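Local coordinates for 5'-Methylthioadenosine Nucleosidase (Arabidopsis thaliana, PDB 2H8G), which belongs to the phosphorylase superfamily, forms a two-chain assembly and holds adenine in a pocket of its alpha/beta fold, at residues F138-R142 with Q186-I191. Numbering follows the deposited sequence.
Sequences FHDRR and QDETLI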
loop_
_atom_site.group_PDB
_atom_site.type_symbol
_atom_site.label_atom_id
_atom_site.label_comp_id
_atom_site.label_asym_id
_atom_site.label_seq_id
_atom_site.Cartn_x
_atom_site.Cartn_y
_atom_site.Cartn_z
ATOM N N PHE A 138 9.249 3.842 7.453
ATOM C CA PHE A 138 8.377 4.769 6.716
ATOM C C PHE A 138 8.530 6.121 7.410
ATOM O O PHE A 138 8.660 6.167 8.633
ATOM C CB PHE A 138 6.886 4.427 6.839
ATOM C CG PHE A 138 6.446 3.211 6.079
ATOM C CD1 PHE A 138 6.416 1.969 6.694
ATOM C CD2 PHE A 138 5.991 3.319 4.768
ATOM C CE1 PHE A 138 5.930 0.849 6.022
ATOM C CE2 PHE A 138 5.506 2.206 4.086
ATOM C CZ PHE A 138 5.472 0.971 4.713
ATOM N N HIS A 139 8.497 7.212 6.651
ATOM C CA HIS A 139 8.574 8.537 7.266
ATOM C C HIS A 139 7.276 9.324 7.099
ATOM O O HIS A 139 7.151 10.423 7.636
ATOM C CB HIS A 139 9.749 9.362 6.712
ATOM C CG HIS A 139 9.817 9.420 5.216
ATOM N ND1 HIS A 139 8.996 10.223 4.451
ATOM C CD2 HIS A 139 10.628 8.776 4.348
ATOM C CE1 HIS A 139 9.303 10.068 3.172
ATOM N NE2 HIS A 139 10.290 9.196 3.084
ATOM N N ASP A 140 6.297 8.767 6.385
ATOM C CA ASP A 140 5.041 9.476 6.166
ATOM C C ASP A 140 3.776 8.798 6.690
ATOM O O ASP A 140 2.674 9.072 6.210
ATOM C CB ASP A 140 4.878 9.796 4.673
ATOM C CG ASP A 140 4.640 8.557 3.823
ATOM O OD1 ASP A 140 4.911 7.431 4.293
ATOM O OD2 ASP A 140 4.192 8.722 2.663
ATOM N N ARG A 141 3.923 7.908 7.667
ATOM C CA ARG A 141 2.751 7.263 8.259
ATOM C C ARG A 141 2.792 7.699 9.715
ATOM O O ARG A 141 3.210 6.947 10.598
ATOM C CB ARG A 141 2.831 5.736 8.139
ATOM C CG ARG A 141 3.135 5.256 6.728
ATOM C CD ARG A 141 2.678 3.817 6.514
ATOM N NE ARG A 141 3.205 2.914 7.527
ATOM C CZ ARG A 141 2.899 1.622 7.584
ATOM N NH1 ARG A 141 2.075 1.101 6.680
ATOM N NH2 ARG A 141 3.393 0.858 8.549
ATOM N N ARG A 142 2.374 8.942 9.942
ATOM C CA ARG A 142 2.400 9.540 11.272
ATOM C C ARG A 142 1.121 9.319 12.060
ATOM O O ARG A 142 0.071 9.844 11.716
ATOM C CB ARG A 142 2.659 11.047 11.159
ATOM C CG ARG A 142 3.854 11.432 10.273
ATOM C CD ARG A 142 3.988 12.952 10.181
ATOM N NE ARG A 142 2.715 13.560 9.796
ATOM C CZ ARG A 142 2.323 13.787 8.547
ATOM N NH1 ARG A 142 3.114 13.481 7.524
ATOM N NH2 ARG A 142 1.110 14.278 8.320
ATOM N N GLN A 186 7.655 18.253 7.359
ATOM C CA GLN A 186 7.314 17.196 8.302
ATOM C C GLN A 186 8.092 15.922 7.967
ATOM O O GLN A 186 8.580 15.234 8.863
ATOM C CB GLN A 186 5.807 16.924 8.264
ATOM C CG GLN A 186 5.321 15.861 9.241
ATOM C CD GLN A 186 5.702 16.148 10.685
ATOM O OE1 GLN A 186 6.827 15.876 11.113
ATOM N NE2 GLN A 186 4.765 16.707 11.443
ATOM N N ASP A 187 8.211 15.613 6.678
ATOM C CA ASP A 187 8.954 14.425 6.260
ATOM C C ASP A 187 10.413 14.548 6.685
ATOM O O ASP A 187 10.998 13.616 7.237
ATOM C CB ASP A 187 8.931 14.249 4.737
ATOM C CG ASP A 187 7.538 14.025 4.176
ATOM O OD1 ASP A 187 6.663 13.492 4.891
ATOM O OD2 ASP A 187 7.329 14.364 2.988
ATOM N N GLU A 188 10.998 15.707 6.398
ATOM C CA GLU A 188 12.394 15.976 6.711
ATOM C C GLU A 188 12.736 15.791 8.182
ATOM O O GLU A 188 13.746 15.176 8.512
ATOM C CB GLU A 188 12.757 17.396 6.268
ATOM C CG GLU A 188 14.197 17.799 6.559
ATOM C CD GLU A 188 14.542 19.167 5.993
ATOM O OE1 GLU A 188 13.745 20.110 6.185
ATOM O OE2 GLU A 188 15.611 19.301 5.363
ATOM N N THR A 189 11.899 16.324 9.065
ATOM C CA THR A 189 12.140 16.205 10.498
ATOM C C THR A 189 12.227 14.741 10.918
ATOM O O THR A 189 13.084 14.360 11.717
ATOM C CB THR A 189 11.015 16.883 11.315
ATOM O OG1 THR A 189 10.944 18.273 10.975
ATOM C CG2 THR A 189 11.288 16.748 12.807
ATOM N N LEU A 190 11.338 13.923 10.367
ATOM C CA LEU A 190 11.296 12.507 10.689
ATOM C C LEU A 190 12.446 11.713 10.066
ATOM O O LEU A 190 12.975 10.795 10.688
ATOM C CB LEU A 190 9.940 11.936 10.266
ATOM C CG LEU A 190 8.781 12.608 11.018
ATOM C CD1 LEU A 190 7.446 12.222 10.408
ATOM C CD2 LEU A 190 8.845 12.215 12.487
ATOM N N ILE A 191 12.834 12.064 8.845
ATOM C CA ILE A 191 13.934 11.371 8.181
ATOM C C ILE A 191 15.249 11.654 8.908
ATOM O O ILE A 191 16.051 10.747 9.135
ATOM C CB ILE A 191 14.053 11.808 6.700
ATOM C CG1 ILE A 191 12.831 11.308 5.919
ATOM C CG2 ILE A 191 15.339 11.260 6.093
ATOM C CD1 ILE A 191 12.712 11.861 4.512
HETATM O O HOH W 1 5.932 12.847 7.358
#
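Ile191 lays its terminal methyl over the imidazole of His139: CD1 stands 3.8 Å from the ring centroid, on a line 10° off the ring normal, which meets the geometry of a CH-pi contact. CG1 follows over the same ring, 3.6 Å from His139 CG. The histidine takes a chi1 of 50°, placing CG between its own backbone N and carbonyl carbon, with the ring turned to the helix. Beside it, Asp187 CB approaches ND1 obliquely, and that nitrogen, buried here, has no polar partner in the model.

Arg142 is met by the aliphatic parts of Gln186 and Leu190. Gln186, bent at chi2, brings CG to 3.3 Å from Arg142 CD and over one face of the guanidinium, whose plane lies only 18° from that of the glutamine amide. Leu190 CD1 touches both Arg142 CD and, at 3.3 Å, His139 O; its side chain crosses that of Arg142 at about a right angle.

Polar linkage between the loop and the helix runs through one water. It donates to His139 O and to Asp187 OD1 (2.7 Å each), and accepts from Arg142 NH1, lying in the guanidinium plane. Arg142 NH1 and Asp187 OD1, opposite charges 4.4 Å apart, are beyond a salt bridge and are joined by this water. Arg142 NH2 instead forms a salt bridge with Asp187 OD2 of the second subunit, and reciprocally. Ser184 OG bonds the backbone N of Asp187, while Asp140 OD2 is held by the N of Asp179.

Thus helix 185-193 packs on the loop leaving strand 130-138 of the mixed sheet in this phosphorylase-superfamily alpha/beta fold, beside the dimer interface and near the adenine pocket. His139 and Ile191 also touch strands 171-177 and 198-200.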